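Side-chain contacts in hypoxanthine phosphoribosyltransferase (Bacillus anthracis, PDB 4QYI), which probably salvages purines by joining hypoxanthine or guanine to the ribose 5-phosphate of phosphoribosyl pyrophosphate, in a magnesium-dependent transfer that releases pyrophosphate: residues Gln19-Val22 / Lys23-Leu27; Phe48-Ala51 / Ala52-Arg56; Asp89-Ile92 / Thr93-Val97. All blocks are in the same frame, centred on the assembly; numbering follows the deposited sequence.

Contact 1 (Gln19-Val22 / Lys23-Leu27)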
ATOM      1  N   GLN A  19     -10.925   8.149   9.818  1.00 67.45           N
ATOM      2  CA  GLN A  19     -11.646   6.880   9.839  1.00 71.77           C
ATOM      3  C   GLN A  19     -13.130   7.057   9.506  1.00 68.39           C
ATOM      4  O   GLN A  19     -13.689   6.271   8.744  1.00 64.93           O
ATOM      5  CB  GLN A  19     -11.500   6.196  11.191  1.00 80.01           C
ATOM      6  CG  GLN A  19     -12.084   4.795  11.266  1.00 86.83           C
ATOM      7  CD  GLN A  19     -12.331   4.353  12.702  1.00 98.87           C
ATOM      8  OE1 GLN A  19     -13.193   3.510  12.969  1.00103.40           O
ATOM      9  NE2 GLN A  19     -11.563   4.911  13.635  1.00104.69           N
ATOM     10  N   GLU A  20     -13.774   8.069  10.076  1.00 68.12           N
ATOM     11  CA  GLU A  20     -15.188   8.310   9.762  1.00 70.24           C
ATOM     12  C   GLU A  20     -15.394   8.650   8.274  1.00 66.15           C
ATOM     13  O   GLU A  20     -16.300   8.130   7.621  1.00 61.09           O
ATOM     14  CB  GLU A  20     -15.784   9.421  10.638  1.00 76.82           C
ATOM     15  CG  GLU A  20     -16.076   8.952  12.048  1.00 87.29           C
ATOM     16  CD  GLU A  20     -17.079   7.821  12.045  1.00 94.68           C
ATOM     17  OE1 GLU A  20     -16.721   6.780  12.609  1.00101.38           O
ATOM     18  OE2 GLU A  20     -18.167   7.931  11.422  1.00102.75           O
ATOM     19  N   LYS A  21     -14.559   9.533   7.746  1.00 63.93           N
ATOM     20  CA  LYS A  21     -14.715   9.938   6.354  1.00 63.85           C
ATOM     21  C   LYS A  21     -14.465   8.794   5.378  1.00 59.11           C
ATOM     22  O   LYS A  21     -15.166   8.657   4.389  1.00 56.42           O
ATOM     23  CB  LYS A  21     -13.799  11.105   6.012  1.00 65.66           C
ATOM     24  CG  LYS A  21     -14.027  11.623   4.601  1.00 66.13           C
ATOM     25  CD  LYS A  21     -15.439  12.117   4.413  1.00 68.92           C
ATOM     26  CE  LYS A  21     -15.667  13.392   5.189  1.00 73.20           C
ATOM     27  NZ  LYS A  21     -17.077  13.834   5.079  1.00 77.40           N
ATOM     28  N   VAL A  22     -13.460   7.981   5.663  1.00 57.99           N
ATOM     29  CA  VAL A  22     -13.158   6.856   4.812  1.00 58.88           C
ATOM     30  C   VAL A  22     -14.361   5.918   4.776  1.00 59.09           C
ATOM     31  O   VAL A  22     -14.733   5.440   3.708  1.00 59.11           O
ATOM     32  CB  VAL A  22     -11.831   6.189   5.231  1.00 60.66           C
ATOM     33  CG1 VAL A  22     -11.551   4.945   4.415  1.00 63.01           C
ATOM     34  CG2 VAL A  22     -10.685   7.191   5.050  1.00 61.64           C
ATOM     35  N   LYS A  23     -14.979   5.663   5.927  1.00 60.59           N
ATOM     36  CA  LYS A  23     -16.161   4.795   5.989  1.00 61.25           C
ATOM     37  C   LYS A  23     -17.283   5.351   5.103  1.00 60.75           C
ATOM     38  O   LYS A  23     -18.004   4.613   4.439  1.00 58.18           O
ATOM     39  CB  LYS A  23     -16.711   4.720   7.423  1.00 66.49           C
ATOM     40  CG  LYS A  23     -15.877   4.041   8.503  1.00 69.81           C
ATOM     41  CD  LYS A  23     -16.650   4.116   9.812  1.00 74.74           C
ATOM     42  CE  LYS A  23     -15.785   3.734  10.992  1.00 77.64           C
ATOM     43  NZ  LYS A  23     -16.481   3.884  12.307  1.00 81.95           N
ATOM     44  N   GLU A  24     -17.453   6.657   5.153  1.00 61.94           N
ATOM     45  CA  GLU A  24     -18.476   7.323   4.372  1.00 64.16           C
ATOM     46  C   GLU A  24     -18.216   7.248   2.865  1.00 62.53           C
ATOM     47  O   GLU A  24     -19.140   7.044   2.078  1.00 62.35           O
ATOM     48  CB  GLU A  24     -18.582   8.767   4.837  1.00 71.14           C
ATOM     49  CG  GLU A  24     -19.353   9.692   3.886  1.00 77.13           C
ATOM     50  CD  GLU A  24     -19.557  11.070   4.477  1.00 89.39           C
ATOM     51  OE1 GLU A  24     -20.411  11.810   3.944  1.00100.27           O
ATOM     52  OE2 GLU A  24     -18.871  11.411   5.473  1.00 93.77           O
ATOM     53  N   LEU A  25     -16.960   7.406   2.458  1.00 57.41           N
ATOM     54  CA  LEU A  25     -16.626   7.294   1.038  1.00 56.82           C
ATOM     55  C   LEU A  25     -16.889   5.877   0.539  1.00 54.51           C
ATOM     56  O   LEU A  25     -17.373   5.681  -0.571  1.00 51.99           O
ATOM     57  CB  LEU A  25     -15.167   7.661   0.788  1.00 54.91           C
ATOM     58  CG  LEU A  25     -14.830   9.130   1.013  1.00 56.61           C
ATOM     59  CD1 LEU A  25     -13.345   9.352   0.820  1.00 56.15           C
ATOM     60  CD2 LEU A  25     -15.642  10.055   0.119  1.00 57.69           C
ATOM     61  N   ALA A  26     -16.602   4.894   1.385  1.00 54.29           N
ATOM     62  CA  ALA A  26     -16.850   3.511   1.019  1.00 53.04           C
ATOM     63  C   ALA A  26     -18.340   3.287   0.806  1.00 54.00           C
ATOM     64  O   ALA A  26     -18.723   2.562  -0.099  1.00 53.07           O
ATOM     65  CB  ALA A  26     -16.297   2.561   2.073  1.00 51.36           C
ATOM     66  N   LEU A  27     -19.188   3.894   1.634  1.00 55.84           N
ATOM     67  CA  LEU A  27     -20.636   3.738   1.454  1.00 58.13           C
ATOM     68  C   LEU A  27     -21.076   4.346   0.113  1.00 56.67           C
ATOM     69  O   LEU A  27     -21.907   3.790  -0.569  1.00 56.50           O
ATOM     70  CB  LEU A  27     -21.413   4.367   2.617  1.00 61.51           C
ATOM     71  CG  LEU A  27     -21.339   3.658   3.985  1.00 65.48           C
ATOM     72  CD1 LEU A  27     -21.892   4.554   5.090  1.00 65.95           C
ATOM     73  CD2 LEU A  27     -22.069   2.311   3.962  1.00 67.78           C
TER

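Contact 2 (Phe48-Ala51 / Ala52-Arg56)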
ATOM      1  N   PHE A  48      -1.427   4.627  -0.587  1.00 49.67           N
ATOM      2  CA  PHE A  48      -1.500   3.246  -0.061  1.00 49.14           C
ATOM      3  C   PHE A  48      -2.190   3.082   1.278  1.00 48.94           C
ATOM      4  O   PHE A  48      -2.850   2.073   1.477  1.00 50.45           O
ATOM      5  CB  PHE A  48      -0.146   2.504  -0.074  1.00 49.01           C
ATOM      6  CG  PHE A  48       0.693   2.650   1.169  1.00 51.56           C
ATOM      7  CD1 PHE A  48       1.467   3.778   1.399  1.00 52.22           C
ATOM      8  CD2 PHE A  48       0.748   1.610   2.095  1.00 53.63           C
ATOM      9  CE1 PHE A  48       2.241   3.887   2.540  1.00 52.99           C
ATOM     10  CE2 PHE A  48       1.529   1.711   3.229  1.00 53.62           C
ATOM     11  CZ  PHE A  48       2.287   2.848   3.443  1.00 54.02           C
ATOM     12  N   VAL A  49      -2.084   4.063   2.167  1.00 49.50           N
ATOM     13  CA  VAL A  49      -2.727   3.957   3.482  1.00 51.25           C
ATOM     14  C   VAL A  49      -4.225   4.143   3.315  1.00 50.27           C
ATOM     15  O   VAL A  49      -5.019   3.364   3.807  1.00 50.15           O
ATOM     16  CB  VAL A  49      -2.146   4.967   4.489  1.00 52.99           C
ATOM     17  CG1 VAL A  49      -2.907   4.902   5.793  1.00 55.05           C
ATOM     18  CG2 VAL A  49      -0.664   4.698   4.722  1.00 53.93           C
ATOM     19  N   PHE A  50      -4.602   5.188   2.598  1.00 50.23           N
ATOM     20  CA  PHE A  50      -6.003   5.454   2.294  1.00 50.25           C
ATOM     21  C   PHE A  50      -6.655   4.250   1.615  1.00 48.67           C
ATOM     22  O   PHE A  50      -7.775   3.843   1.963  1.00 50.14           O
ATOM     23  CB  PHE A  50      -6.053   6.696   1.429  1.00 49.98           C
ATOM     24  CG  PHE A  50      -7.414   7.066   0.917  1.00 50.35           C
ATOM     25  CD1 PHE A  50      -8.521   7.041   1.737  1.00 50.01           C
ATOM     26  CD2 PHE A  50      -7.547   7.598  -0.374  1.00 47.67           C
ATOM     27  CE1 PHE A  50      -9.753   7.435   1.266  1.00 50.19           C
ATOM     28  CE2 PHE A  50      -8.783   7.995  -0.849  1.00 48.97           C
ATOM     29  CZ  PHE A  50      -9.890   7.905  -0.022  1.00 49.48           C
ATOM     30  N   ALA A  51      -5.947   3.659   0.670  1.00 47.96           N
ATOM     31  CA  ALA A  51      -6.486   2.520  -0.081  1.00 47.85           C
ATOM     32  C   ALA A  51      -6.692   1.336   0.821  1.00 48.25           C
ATOM     33  O   ALA A  51      -7.730   0.686   0.740  1.00 46.14           O
ATOM     34  CB  ALA A  51      -5.586   2.138  -1.245  1.00 48.82           C
ATOM     35  N   ALA A  52      -5.705   1.056   1.668  1.00 48.31           N
ATOM     36  CA  ALA A  52      -5.806  -0.061   2.593  1.00 50.63           C
ATOM     37  C   ALA A  52      -7.057   0.107   3.475  1.00 51.28           C
ATOM     38  O   ALA A  52      -7.797  -0.839   3.675  1.00 51.46           O
ATOM     39  CB  ALA A  52      -4.554  -0.161   3.461  1.00 51.02           C
ATOM     40  N   ASP A  53      -7.302   1.322   3.970  1.00 53.89           N
ATOM     41  CA  ASP A  53      -8.456   1.558   4.834  1.00 56.63           C
ATOM     42  C   ASP A  53      -9.771   1.569   4.065  1.00 57.26           C
ATOM     43  O   ASP A  53     -10.767   1.006   4.519  1.00 55.40           O
ATOM     44  CB  ASP A  53      -8.328   2.884   5.585  1.00 59.64           C
ATOM     45  CG  ASP A  53      -7.248   2.861   6.657  1.00 61.26           C
ATOM     46  OD1 ASP A  53      -6.703   1.778   6.992  1.00 57.15           O
ATOM     47  OD2 ASP A  53      -6.968   3.952   7.181  1.00 65.33           O
ATOM     48  N   LEU A  54      -9.777   2.208   2.900  1.00 52.79           N
ATOM     49  CA  LEU A  54     -10.992   2.302   2.100  1.00 52.93           C
ATOM     50  C   LEU A  54     -11.535   0.943   1.673  1.00 51.27           C
ATOM     51  O   LEU A  54     -12.729   0.646   1.841  1.00 49.99           O
ATOM     52  CB  LEU A  54     -10.708   3.119   0.844  1.00 50.99           C
ATOM     53  CG  LEU A  54     -11.895   3.365  -0.102  1.00 50.43           C
ATOM     54  CD1 LEU A  54     -12.890   4.319   0.539  1.00 52.08           C
ATOM     55  CD2 LEU A  54     -11.386   3.934  -1.419  1.00 48.97           C
ATOM     56  N   ILE A  55     -10.673   0.104   1.121  1.00 50.25           N
ATOM     57  CA  ILE A  55     -11.161  -1.183   0.619  1.00 50.83           C
ATOM     58  C   ILE A  55     -11.714  -2.118   1.682  1.00 50.40           C
ATOM     59  O   ILE A  55     -12.597  -2.941   1.391  1.00 49.31           O
ATOM     60  CB  ILE A  55     -10.132  -1.912  -0.266  1.00 49.80           C
ATOM     61  CG1 ILE A  55      -8.942  -2.418   0.555  1.00 50.69           C
ATOM     62  CG2 ILE A  55      -9.713  -0.994  -1.417  1.00 50.47           C
ATOM     63  CD1 ILE A  55      -7.949  -3.199  -0.283  1.00 50.72           C
ATOM     64  N   ARG A  56     -11.232  -1.979   2.907  1.00 52.91           N
ATOM     65  CA  ARG A  56     -11.699  -2.815   4.002  1.00 55.28           C
ATOM     66  C   ARG A  56     -13.136  -2.505   4.442  1.00 57.37           C
ATOM     67  O   ARG A  56     -13.728  -3.281   5.174  1.00 56.14           O
ATOM     68  CB  ARG A  56     -10.721  -2.787   5.175  1.00 56.78           C
ATOM     69  CG  ARG A  56      -9.504  -3.645   4.896  1.00 55.81           C
ATOM     70  CD  ARG A  56      -8.560  -3.691   6.067  1.00 55.90           C
ATOM     71  NE  ARG A  56      -7.813  -2.454   6.174  1.00 56.81           N
ATOM     72  CZ  ARG A  56      -6.882  -2.207   7.084  1.00 57.00           C
ATOM     73  NH1 ARG A  56      -6.598  -3.116   8.019  1.00 58.15           N
ATOM     74  NH2 ARG A  56      -6.246  -1.041   7.063  1.00 54.83           N
TER

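Contact 3 (Asp89-Ile92 / Thr93-Val97)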
ATOM      1  N   ASP A  89      -1.258  -4.497 -13.922  1.00 40.84           N
ATOM      2  CA  ASP A  89      -1.191  -5.889 -14.302  1.00 40.54           C
ATOM      3  C   ASP A  89      -2.573  -6.466 -14.526  1.00 42.20           C
ATOM      4  O   ASP A  89      -2.722  -7.376 -15.307  1.00 43.69           O
ATOM      5  CB  ASP A  89      -0.607  -6.707 -13.154  1.00 42.22           C
ATOM      6  CG  ASP A  89       0.763  -6.251 -12.774  1.00 44.79           C
ATOM      7  OD1 ASP A  89       1.595  -6.163 -13.681  1.00 42.88           O
ATOM      8  OD2 ASP A  89       1.000  -5.995 -11.574  1.00 48.25           O
ATOM      9  N   VAL A  90      -3.570  -5.972 -13.809  1.00 43.38           N
ATOM     10  CA  VAL A  90      -4.915  -6.546 -13.901  1.00 43.68           C
ATOM     11  C   VAL A  90      -5.689  -6.095 -15.106  1.00 43.15           C
ATOM     12  O   VAL A  90      -5.426  -5.048 -15.695  1.00 40.84           O
ATOM     13  CB  VAL A  90      -5.761  -6.234 -12.665  1.00 47.17           C
ATOM     14  CG1 VAL A  90      -5.143  -6.864 -11.434  1.00 47.89           C
ATOM     15  CG2 VAL A  90      -5.935  -4.722 -12.480  1.00 47.41           C
ATOM     16  N   ASN A  91      -6.654  -6.920 -15.478  1.00 42.95           N
ATOM     17  CA  ASN A  91      -7.534  -6.628 -16.580  1.00 44.47           C
ATOM     18  C   ASN A  91      -8.671  -5.703 -16.163  1.00 44.76           C
ATOM     19  O   ASN A  91      -9.475  -6.066 -15.319  1.00 45.11           O
ATOM     20  CB  ASN A  91      -8.153  -7.937 -17.078  1.00 45.61           C
ATOM     21  CG  ASN A  91      -9.147  -7.719 -18.193  1.00 47.80           C
ATOM     22  OD1 ASN A  91      -9.113  -6.704 -18.887  1.00 47.92           O
ATOM     23  ND2 ASN A  91     -10.085  -8.639 -18.317  1.00 45.75           N
ATOM     24  N   ILE A  92      -8.746  -4.498 -16.721  1.00 43.90           N
ATOM     25  CA  ILE A  92      -9.860  -3.607 -16.401  1.00 45.53           C
ATOM     26  C   ILE A  92     -10.841  -3.450 -17.572  1.00 49.24           C
ATOM     27  O   ILE A  92     -11.792  -2.673 -17.492  1.00 51.91           O
ATOM     28  CB  ILE A  92      -9.409  -2.220 -15.977  1.00 45.07           C
ATOM     29  CG1 ILE A  92      -8.640  -1.520 -17.106  1.00 46.02           C
ATOM     30  CG2 ILE A  92      -8.567  -2.306 -14.711  1.00 47.42           C
ATOM     31  CD1 ILE A  92      -8.251  -0.101 -16.763  1.00 45.92           C
ATOM     32  N   THR A  93     -10.617  -4.187 -18.654  1.00 47.22           N
ATOM     33  CA  THR A  93     -11.511  -4.118 -19.814  1.00 49.71           C
ATOM     34  C   THR A  93     -12.921  -4.592 -19.418  1.00 49.04           C
ATOM     35  O   THR A  93     -13.102  -5.708 -18.947  1.00 46.22           O
ATOM     36  CB  THR A  93     -10.966  -4.938 -20.997  1.00 48.79           C
ATOM     37  OG1 THR A  93      -9.713  -4.390 -21.385  1.00 46.00           O
ATOM     38  CG2 THR A  93     -11.904  -4.897 -22.185  1.00 49.85           C
ATOM     39  N   GLY A  94     -13.901  -3.711 -19.604  1.00 48.58           N
ATOM     40  CA  GLY A  94     -15.305  -4.000 -19.239  1.00 49.40           C
ATOM     41  C   GLY A  94     -15.548  -4.020 -17.734  1.00 51.58           C
ATOM     42  O   GLY A  94     -16.591  -4.470 -17.285  1.00 49.00           O
ATOM     43  N   LYS A  95     -14.604  -3.509 -16.948  1.00 46.53           N
ATOM     44  CA  LYS A  95     -14.756  -3.499 -15.500  1.00 48.55           C
ATOM     45  C   LYS A  95     -15.063  -2.120 -14.956  1.00 47.53           C
ATOM     46  O   LYS A  95     -14.905  -1.101 -15.636  1.00 47.38           O
ATOM     47  CB  LYS A  95     -13.469  -3.966 -14.830  1.00 48.85           C
ATOM     48  CG  LYS A  95     -12.929  -5.301 -15.319  1.00 50.25           C
ATOM     49  CD  LYS A  95     -13.880  -6.444 -15.092  1.00 57.83           C
ATOM     50  CE  LYS A  95     -13.299  -7.719 -15.680  1.00 64.51           C
ATOM     51  NZ  LYS A  95     -14.280  -8.830 -15.625  1.00 83.20           N
ATOM     52  N   ASN A  96     -15.521  -2.120 -13.710  1.00 47.69           N
ATOM     53  CA  ASN A  96     -15.774  -0.888 -12.973  1.00 48.48           C
ATOM     54  C   ASN A  96     -14.473  -0.541 -12.286  1.00 46.47           C
ATOM     55  O   ASN A  96     -13.972  -1.323 -11.485  1.00 50.07           O
ATOM     56  CB  ASN A  96     -16.841  -1.126 -11.944  1.00 49.13           C
ATOM     57  CG  ASN A  96     -18.162  -1.457 -12.578  1.00 51.57           C
ATOM     58  OD1 ASN A  96     -18.602  -0.763 -13.492  1.00 54.45           O
ATOM     59  ND2 ASN A  96     -18.820  -2.475 -12.078  1.00 50.76           N
ATOM     60  N   VAL A  97     -13.941   0.637 -12.575  1.00 45.17           N
ATOM     61  CA  VAL A  97     -12.666   1.031 -12.006  1.00 45.81           C
ATOM     62  C   VAL A  97     -12.735   2.302 -11.172  1.00 46.09           C
ATOM     63  O   VAL A  97     -13.313   3.320 -11.585  1.00 48.00           O
ATOM     64  CB  VAL A  97     -11.648   1.303 -13.132  1.00 45.07           C
ATOM     65  CG1 VAL A  97     -10.294   1.675 -12.557  1.00 45.67           C
ATOM     66  CG2 VAL A  97     -11.520   0.101 -14.052  1.00 46.00           C
TER

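Contact 1 (Gln19-Val22 / Lys23-Leu27)
Two salt bridges, each between residues three apart, tie Glu20 to Lys23 and Lys21 to Glu24 on the outer side of one helix. In the first, Lys23 NZ lies 2.9 Å from Glu20 OE1, which it meets on the syn side, 25° out of the carboxylate plane. Lys23 reaches back with CG anti to its carbonyl carbon (chi1 -67°) and stays extended beyond, whereas Glu20 folds at chi2 (-61°) to bring its carboxylate over. In the second, Lys21 NZ stands 3.0 Å from Glu24 OE2 and approaches from above the carboxylate plane; here the glutamate is the extended partner, and the lysine bends at chi2 and chi3 so that the two chains run side by side in one direction.

Methylene contacts accompany the ion pairs. Lys23 CG rests 3.1 Å from Gln19 O, and its CE is 3.3 Å from Gln19 OE1, the two side chains crossing at a slant.

All this decorates the amphipathic helix 15-32 of the phosphoribosyltransferase domain. Its inner side carries Val22 and Leu25, both packed on helix 48-55 through Phe50.

Backbone bonds of the i to i+4 pattern supply the remaining links. Leu25 N donates to Lys21 O at 2.9 Å, while Ala26 N reaches Val22 O at 3.0 Å.

Contact 2 (Phe48-Ala51 / Ala52-Arg56)
Phe48 O accepts the amide of Ala52 at 3.0 Å from Ala52 N, the first of four successive i to i+4 bonds that build this short helix. Ala52 CB also comes close to that oxygen. The Phe48 ring points off the helix, one face covered toward its rim by Val49 CG2, and meets an aromatic side chain of the neighbouring subunit edge-to-face.

Val49 O takes the amide of Asp53, and the Asp53 carboxyl carbon CG sits 3.7 Å from the same oxygen. The aspartate's CG is anti to its carbonyl carbon (chi1 -70°), which carries the carboxylate back along the helix. The carboxylate is held through OD2 by the hydroxyl of Tyr158 and by a salt bridge to a basic side chain of the neighbouring subunit, while OD1 forms a salt bridge with Arg56 NH2 at 2.9 Å, a weak hydrogen bond by its angle. Arg56 NE donates to Ala52 O at 3.0 Å, and NH1 pairs with an acidic side chain of the neighbouring subunit; the NE bond and the two salt bridges probably restrict the guanidinium.

At Phe50 the bond is short: Leu54 N lies 2.7 Å from Phe50 O. On the same flank Phe50 CE1 approaches Leu54 CB obliquely at 4.4 Å, and both side chains pack on Val100 and Cys128 of the sheet.

Ile55 N donates to Ala51 O, and Ile55 CG1 (3.3 Å) and CG2 both lie against that oxygen.

Helix 48-55 is the crossover of a beta-alpha-beta unit between parallel strands 38-43 and 62-71, an element of the phosphoribosyltransferase fold, here with one flank on the sheet and another at the subunit interface.

Contact 3 (Asp89-Ile92 / Thr93-Val97)
Asn91 turns its side-chain oxygen onto the amide of Thr93, forming an Asx turn that leads into a type II beta turn running from Ile92 to Lys95. Asn91 CG is anti to the backbone N (chi1 177°), and from there OD1 reaches Thr93 N at 2.9 Å. The donor stands 49° out of the side-chain amide plane. Thr93 CB lies alongside the same oxygen at 3.3 Å, whereas the Thr93 hydroxyl is hydrogen-bonded to the backbone oxygen of His120.

The type II turn is closed by Lys95 N, 3.0 Å from Ile92 O, and Gly94 occupies its position of positive phi. Lys95 starts toward the incoming chain, its CG 3.5 Å from Asn91 O, and a bend at chi2 (-61°) carries the rest of the side chain past Asn91.

The turn delivers the chain into strand 96-101, whose neighbours in the sheet are strands 38-43 and 124-129. Ile92, the first residue of the turn, packs inward on Val39 and Val97. The side chains of Ile92 and Val97 cross at about a right angle: Val97 CG2 touches Ile92 CB at 3.7 Å, and Ile92 CG2 lies 3.9 Å from that same Val97 CG2 methyl.

The three contacts follow one another along the chain, all within the phosphoribosyltransferase domain. Contacts 1 and 2 lie on helices 15-32 and 48-55, with centres about 10 Å apart, and they touch: Val22 CG1 is 3.6 Å from Leu54 CA, and Leu25 CD1 is 3.8 Å from Phe50 CZ. Phe50 and Leu54 of helix 48-55 meet both helix 15-32 and the central sheet. Contact 3 stands apart, its centre about 19 Å from that of contact 2 and about 24 Å from contact 1's, at the start of strand 96-101. That strand continues to Val100, where helix 48-55 packs on the sheet, and ends at Glu101, which with Asp102 binds the magnesium ion in this structure.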